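Side-chain contact in replicative DNA helicase (Mycobacterium smegmatis, PDB 6OWN), which probably excises itself from its host helicase by protein splicing, as an intein domain whose splicing zinc reversibly inhibits: residues R117-D122 / H126-G131. Sequence-based numbering, arbitrary orientation.
Sequences RCVEVD and HLYLAG. With ZN (zinc ion), chain E.
The strands carrying V121 and Y128 run obliquely, their N-to-C directions 124° apart and their axes no closer than 7.5 Å. They belong to different sheets, and a short loop joins them. H126, just before the second strand, ties the two together. Its ND1 donates to V121 O at 3.2 Å, with an N-H...O angle of 162°. With CG beside the backbone N (chi1 -62°), the ring turns its ND1 edge to that oxygen, which lies almost in the imidazole plane. V121 CG2 rests 3.7 Å from L127 O, and its CG1 lies more loosely beside Y128 CB, at 4.4 Å. The Y128 side chain runs back alongside the first strand, from V121 towards V119 and C118. V119 CG2 packs over one face of the ring, towards the rim, 4.0 Å from CE1. The two side chains cross at about a right angle. C118 SG binds the zinc ion at 2.3 Å. Y128 OH is a long, weak partner at 2.7 Å, and V119 O lies 2.9 Å from the metal. L8 and M17 also touch Y128, and N139, the C-terminal residue, touches H126. The pair lies in the C-terminal part of a probable Hint-type fold, as in other inteins, with a zinc site between C118 SG and the Y128 hydroxyl.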
loop_
_atom_site.group_PDB
_atom_site.type_symbol
_atom_site.label_atom_id
_atom_site.label_comp_id
_atom_site.label_asym_id
_atom_site.label_seq_id
_atom_site.Cartn_x
_atom_site.Cartn_y
_atom_site.Cartn_z
ATOM N N ARG A 117 -6.682 2.765 6.928
ATOM C CA ARG A 117 -7.819 2.167 6.232
ATOM C C ARG A 117 -7.269 1.228 5.166
ATOM O O ARG A 117 -6.205 1.481 4.608
ATOM C CB ARG A 117 -8.725 3.246 5.605
ATOM C CG ARG A 117 -9.884 2.707 4.740
ATOM C CD ARG A 117 -11.039 3.721 4.616
ATOM N NE ARG A 117 -12.082 3.253 3.700
ATOM C CZ ARG A 117 -12.298 3.766 2.494
ATOM N NH1 ARG A 117 -11.547 4.771 2.061
ATOM N NH2 ARG A 117 -13.254 3.282 1.713
ATOM N N CYS A 118 -7.980 0.127 4.914
ATOM C CA CYS A 118 -7.581 -0.831 3.893
ATOM C C CYS A 118 -8.684 -0.923 2.847
ATOM O O CYS A 118 -9.833 -0.550 3.096
ATOM C CB CYS A 118 -7.297 -2.224 4.495
ATOM S SG CYS A 118 -5.950 -3.207 3.680
ATOM N N VAL A 119 -8.313 -1.404 1.657
ATOM C CA VAL A 119 -9.259 -1.702 0.587
ATOM C C VAL A 119 -8.852 -3.024 -0.046
ATOM O O VAL A 119 -7.698 -3.451 0.037
ATOM C CB VAL A 119 -9.320 -0.615 -0.510
ATOM C CG1 VAL A 119 -9.794 0.717 0.053
ATOM C CG2 VAL A 119 -7.974 -0.486 -1.194
ATOM N N GLU A 120 -9.821 -3.667 -0.689
ATOM C CA GLU A 120 -9.606 -4.900 -1.437
ATOM C C GLU A 120 -9.968 -4.662 -2.896
ATOM O O GLU A 120 -10.963 -3.989 -3.194
ATOM C CB GLU A 120 -10.442 -6.055 -0.860
ATOM C CG GLU A 120 -10.180 -7.413 -1.512
ATOM C CD GLU A 120 -11.141 -8.500 -1.046
ATOM O OE1 GLU A 120 -11.995 -8.227 -0.172
ATOM O OE2 GLU A 120 -11.044 -9.632 -1.568
ATOM N N VAL A 121 -9.139 -5.189 -3.802
ATOM C CA VAL A 121 -9.340 -5.035 -5.241
ATOM C C VAL A 121 -9.475 -6.428 -5.862
ATOM O O VAL A 121 -9.136 -7.437 -5.247
ATOM C CB VAL A 121 -8.204 -4.231 -5.914
ATOM C CG1 VAL A 121 -8.154 -2.800 -5.369
ATOM C CG2 VAL A 121 -6.875 -4.921 -5.724
ATOM N N ASP A 122 -9.977 -6.479 -7.104
ATOM C CA ASP A 122 -10.365 -7.764 -7.682
ATOM C C ASP A 122 -9.455 -8.268 -8.815
ATOM O O ASP A 122 -9.887 -9.116 -9.601
ATOM C CB ASP A 122 -11.825 -7.719 -8.145
ATOM C CG ASP A 122 -12.109 -6.628 -9.172
ATOM O OD1 ASP A 122 -11.165 -5.957 -9.642
ATOM O OD2 ASP A 122 -13.305 -6.441 -9.504
ATOM N N HIS A 126 -4.344 -9.466 -6.424
ATOM C CA HIS A 126 -4.830 -8.707 -5.275
ATOM C C HIS A 126 -3.846 -7.618 -4.861
ATOM O O HIS A 126 -3.573 -7.405 -3.678
ATOM C CB HIS A 126 -5.165 -9.644 -4.117
ATOM C CG HIS A 126 -6.251 -10.621 -4.452
ATOM N ND1 HIS A 126 -7.522 -10.221 -4.815
ATOM C CD2 HIS A 126 -6.249 -11.973 -4.520
ATOM C CE1 HIS A 126 -8.261 -11.286 -5.065
ATOM N NE2 HIS A 126 -7.513 -12.361 -4.897
ATOM N N LEU A 127 -3.337 -6.899 -5.858
ATOM C CA LEU A 127 -2.350 -5.845 -5.661
ATOM C C LEU A 127 -2.861 -4.537 -6.240
ATOM O O LEU A 127 -3.575 -4.535 -7.245
ATOM C CB LEU A 127 -1.023 -6.171 -6.346
ATOM C CG LEU A 127 -0.268 -7.459 -6.016
ATOM C CD1 LEU A 127 1.029 -7.501 -6.799
ATOM C CD2 LEU A 127 0.015 -7.551 -4.531
ATOM N N TYR A 128 -2.472 -3.430 -5.610
ATOM C CA TYR A 128 -2.723 -2.103 -6.152
ATOM C C TYR A 128 -1.486 -1.243 -5.936
ATOM O O TYR A 128 -0.636 -1.546 -5.100
ATOM C CB TYR A 128 -3.964 -1.431 -5.527
ATOM C CG TYR A 128 -3.922 -1.256 -4.020
ATOM C CD1 TYR A 128 -4.355 -2.272 -3.173
ATOM C CD2 TYR A 128 -3.458 -0.064 -3.440
ATOM C CE1 TYR A 128 -4.320 -2.115 -1.790
ATOM C CE2 TYR A 128 -3.434 0.103 -2.062
ATOM C CZ TYR A 128 -3.859 -0.924 -1.244
ATOM O OH TYR A 128 -3.816 -0.768 0.121
ATOM N N LEU A 129 -1.387 -0.172 -6.714
ATOM C CA LEU A 129 -0.262 0.747 -6.621
ATOM C C LEU A 129 -0.551 1.815 -5.576
ATOM O O LEU A 129 -1.689 2.269 -5.440
ATOM C CB LEU A 129 0.015 1.387 -7.981
ATOM C CG LEU A 129 0.246 0.367 -9.107
ATOM C CD1 LEU A 129 0.590 1.051 -10.426
ATOM C CD2 LEU A 129 1.328 -0.653 -8.735
ATOM N N ALA A 130 0.489 2.218 -4.836
ATOM C CA ALA A 130 0.327 3.114 -3.699
ATOM C C ALA A 130 1.493 4.088 -3.657
ATOM O O ALA A 130 2.603 3.760 -4.080
ATOM C CB ALA A 130 0.255 2.351 -2.356
ATOM N N GLY A 131 1.230 5.286 -3.120
ATOM C CA GLY A 131 2.252 6.292 -2.956
ATOM C C GLY A 131 2.581 7.019 -4.241
ATOM O O GLY A 131 2.199 6.603 -5.345
HETATM ZN ZN ZN E . -5.514 -2.274 1.610
#